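Local atomic coordinates of pre-crRNA processing endonuclease (Streptococcus mutans, PDB entry 4R0J), a protein that probably cleaves CRISPR precursor RNA into crRNA, as a Cas5-family endonuclease of subtype I-C. Residues S163-G167 against V168-L172. Residues are numbered along the deposited sequence; the frame is centred on the assembly and turned at random.
Sequences SYYNG and VTIDL
Ser-163 OG is gripped by two backbone groups. Tyr-165 N donates to Ser-163 OG at 2.9 Å, with an N-H...O angle of 156°, which makes an ST turn. The same hydroxyl hydrogen-bonds the backbone O of Val-66. Asn-166 N donates to Ser-163 O, closing a type I beta turn from Ser-163 to Asn-166.

Next, Tyr-165 O accepts a weak hydrogen bond from Val-168 N, 3.3 Å long. This bond closes a type II beta turn from Tyr-165 to Val-168. Gly-167 has positive phi (111°), the usual conformation of the third residue of such a turn, where glycine is favoured. Val-168 CG2 lies 3.5 Å from Tyr-165 O. Val-168 CG2 also sits at the edge of the Tyr-165 ring, near its plane, 4.4 Å from Tyr-165 CD1.

Ile-170 reaches the ring as well. Ile-170 CD1 is 3.8 Å from Tyr-165 CD1, and the approach is oblique. The Ile-170 chain is extended at its end (chi2 -177°), which carries this methyl out to the ring. Tyr-164 packs CD2 over one face of Tyr-165, 3.5 Å above the plane. Tyr-165 OH hydrogen-bonds to the backbone N of Ile-70, so the ring is held at its far end too.

Two overlapping beta turns thus lead from helix 155-160 into strand 169-179, an outermost strand of the large antiparallel sheet.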
ATOM      1  N   SER A 163       4.293  -5.291  16.733  1.00 29.13           N
ATOM      2  CA  SER A 163       4.093  -3.877  16.445  1.00 24.77           C
ATOM      3  C   SER A 163       4.108  -3.005  17.711  1.00 25.10           C
ATOM      4  O   SER A 163       3.555  -3.374  18.761  1.00 24.17           O
ATOM      5  CB  SER A 163       2.776  -3.663  15.696  1.00 26.27           C
ATOM      6  OG  SER A 163       2.415  -2.295  15.719  1.00 24.87           O
ATOM      7  N   TYR A 164       4.742  -1.843  17.590  1.00 24.20           N
ATOM      8  CA  TYR A 164       4.736  -0.835  18.642  1.00 24.60           C
ATOM      9  C   TYR A 164       3.305  -0.463  19.051  1.00 24.41           C
ATOM     10  O   TYR A 164       3.060  -0.051  20.199  1.00 23.92           O
ATOM     11  CB  TYR A 164       5.491   0.407  18.156  1.00 23.78           C
ATOM     12  CG  TYR A 164       5.513   1.550  19.153  1.00 26.16           C
ATOM     13  CD1 TYR A 164       6.501   1.634  20.117  1.00 24.76           C
ATOM     14  CD2 TYR A 164       4.537   2.549  19.117  1.00 24.22           C
ATOM     15  CE1 TYR A 164       6.532   2.685  21.034  1.00 27.66           C
ATOM     16  CE2 TYR A 164       4.549   3.597  20.031  1.00 29.12           C
ATOM     17  CZ  TYR A 164       5.542   3.657  20.989  1.00 28.97           C
ATOM     18  OH  TYR A 164       5.565   4.703  21.892  1.00 33.27           O
ATOM     19  N   TYR A 165       2.360  -0.639  18.129  1.00 21.94           N
ATOM     20  CA  TYR A 165       0.964  -0.247  18.374  1.00 19.87           C
ATOM     21  C   TYR A 165       0.058  -1.404  18.804  1.00 20.72           C
ATOM     22  O   TYR A 165      -1.154  -1.232  18.993  1.00 24.70           O
ATOM     23  CB  TYR A 165       0.405   0.517  17.153  1.00 21.26           C
ATOM     24  CG  TYR A 165       1.100   1.856  17.000  1.00 22.85           C
ATOM     25  CD1 TYR A 165       0.845   2.889  17.889  1.00 24.63           C
ATOM     26  CD2 TYR A 165       2.043   2.071  15.994  1.00 20.84           C
ATOM     27  CE1 TYR A 165       1.494   4.107  17.784  1.00 22.42           C
ATOM     28  CE2 TYR A 165       2.704   3.292  15.875  1.00 21.77           C
ATOM     29  CZ  TYR A 165       2.420   4.303  16.767  1.00 22.81           C
ATOM     30  OH  TYR A 165       3.060   5.514  16.688  1.00 24.14           O
ATOM     31  N   ASN A 166       0.652  -2.570  19.023  1.00 22.88           N
ATOM     32  CA  ASN A 166      -0.116  -3.672  19.582  1.00 23.24           C
ATOM     33  C   ASN A 166      -0.606  -3.242  20.967  1.00 26.96           C
ATOM     34  O   ASN A 166       0.168  -2.707  21.757  1.00 27.38           O
ATOM     35  CB  ASN A 166       0.746  -4.930  19.702  1.00 28.85           C
ATOM     36  CG  ASN A 166      -0.072  -6.165  20.028  1.00 35.07           C
ATOM     37  OD1 ASN A 166      -1.286  -6.192  19.807  1.00 42.05           O
ATOM     38  ND2 ASN A 166       0.585  -7.196  20.570  1.00 31.02           N
ATOM     39  N   GLY A 167      -1.888  -3.462  21.254  1.00 26.59           N
ATOM     40  CA  GLY A 167      -2.443  -3.136  22.565  1.00 28.52           C
ATOM     41  C   GLY A 167      -3.417  -1.967  22.530  1.00 29.83           C
ATOM     42  O   GLY A 167      -4.263  -1.812  23.423  1.00 29.79           O
ATOM     43  N   VAL A 168      -3.304  -1.137  21.498  1.00 27.36           N
ATOM     44  CA  VAL A 168      -4.205   0.006  21.366  1.00 25.62           C
ATOM     45  C   VAL A 168      -4.887   0.074  20.004  1.00 24.03           C
ATOM     46  O   VAL A 168      -4.404  -0.462  18.997  1.00 24.79           O
ATOM     47  CB  VAL A 168      -3.489   1.357  21.645  1.00 26.88           C
ATOM     48  CG1 VAL A 168      -3.000   1.420  23.098  1.00 28.92           C
ATOM     49  CG2 VAL A 168      -2.341   1.583  20.661  1.00 30.37           C
ATOM     50  N   THR A 169      -6.026   0.751  19.986  1.00 25.43           N
ATOM     51  CA  THR A 169      -6.720   1.042  18.743  1.00 29.62           C
ATOM     52  C   THR A 169      -6.817   2.556  18.608  1.00 27.17           C
ATOM     53  O   THR A 169      -7.198   3.254  19.562  1.00 28.43           O
ATOM     54  CB  THR A 169      -8.102   0.394  18.728  1.00 26.45           C
ATOM     55  OG1 THR A 169      -7.952  -1.028  18.774  1.00 27.84           O
ATOM     56  CG2 THR A 169      -8.860   0.781  17.459  1.00 27.04           C
ATOM     57  N   ILE A 170      -6.432   3.068  17.441  1.00 22.05           N
ATOM     58  CA  ILE A 170      -6.226   4.492  17.241  1.00 22.50           C
ATOM     59  C   ILE A 170      -6.967   4.995  16.018  1.00 24.13           C
ATOM     60  O   ILE A 170      -6.848   4.415  14.930  1.00 24.90           O
ATOM     61  CB  ILE A 170      -4.728   4.801  17.044  1.00 28.23           C
ATOM     62  CG1 ILE A 170      -3.943   4.403  18.303  1.00 39.31           C
ATOM     63  CG2 ILE A 170      -4.518   6.255  16.743  1.00 30.18           C
ATOM     64  CD1 ILE A 170      -2.476   4.732  18.224  1.00 45.88           C
ATOM     65  N   ASP A 171      -7.727   6.069  16.195  1.00 23.12           N
ATOM     66  CA  ASP A 171      -8.348   6.746  15.052  1.00 22.58           C
ATOM     67  C   ASP A 171      -7.323   7.657  14.384  1.00 22.49           C
ATOM     68  O   ASP A 171      -6.861   8.630  14.978  1.00 29.73           O
ATOM     69  CB  ASP A 171      -9.554   7.551  15.544  1.00 27.22           C
ATOM     70  CG  ASP A 171     -10.253   8.311  14.429  1.00 29.83           C
ATOM     71  OD1 ASP A 171      -9.915   8.103  13.239  1.00 34.81           O
ATOM     72  OD2 ASP A 171     -11.165   9.109  14.752  1.00 34.57           O
ATOM     73  N   LEU A 172      -6.970   7.336  13.140  1.00 24.44           N
ATOM     74  CA  LEU A 172      -5.987   8.137  12.410  1.00 29.55           C
ATOM     75  C   LEU A 172      -6.637   9.227  11.567  1.00 31.82           C
ATOM     76  O   LEU A 172      -5.954   9.971  10.857  1.00 31.31           O
ATOM     77  CB  LEU A 172      -5.119   7.231  11.538  1.00 24.38           C
ATOM     78  CG  LEU A 172      -4.250   6.261  12.346  1.00 30.59           C
ATOM     79  CD1 LEU A 172      -3.469   5.334  11.417  1.00 33.33           C
ATOM     80  CD2 LEU A 172      -3.321   7.021  13.288  1.00 33.62           C
TER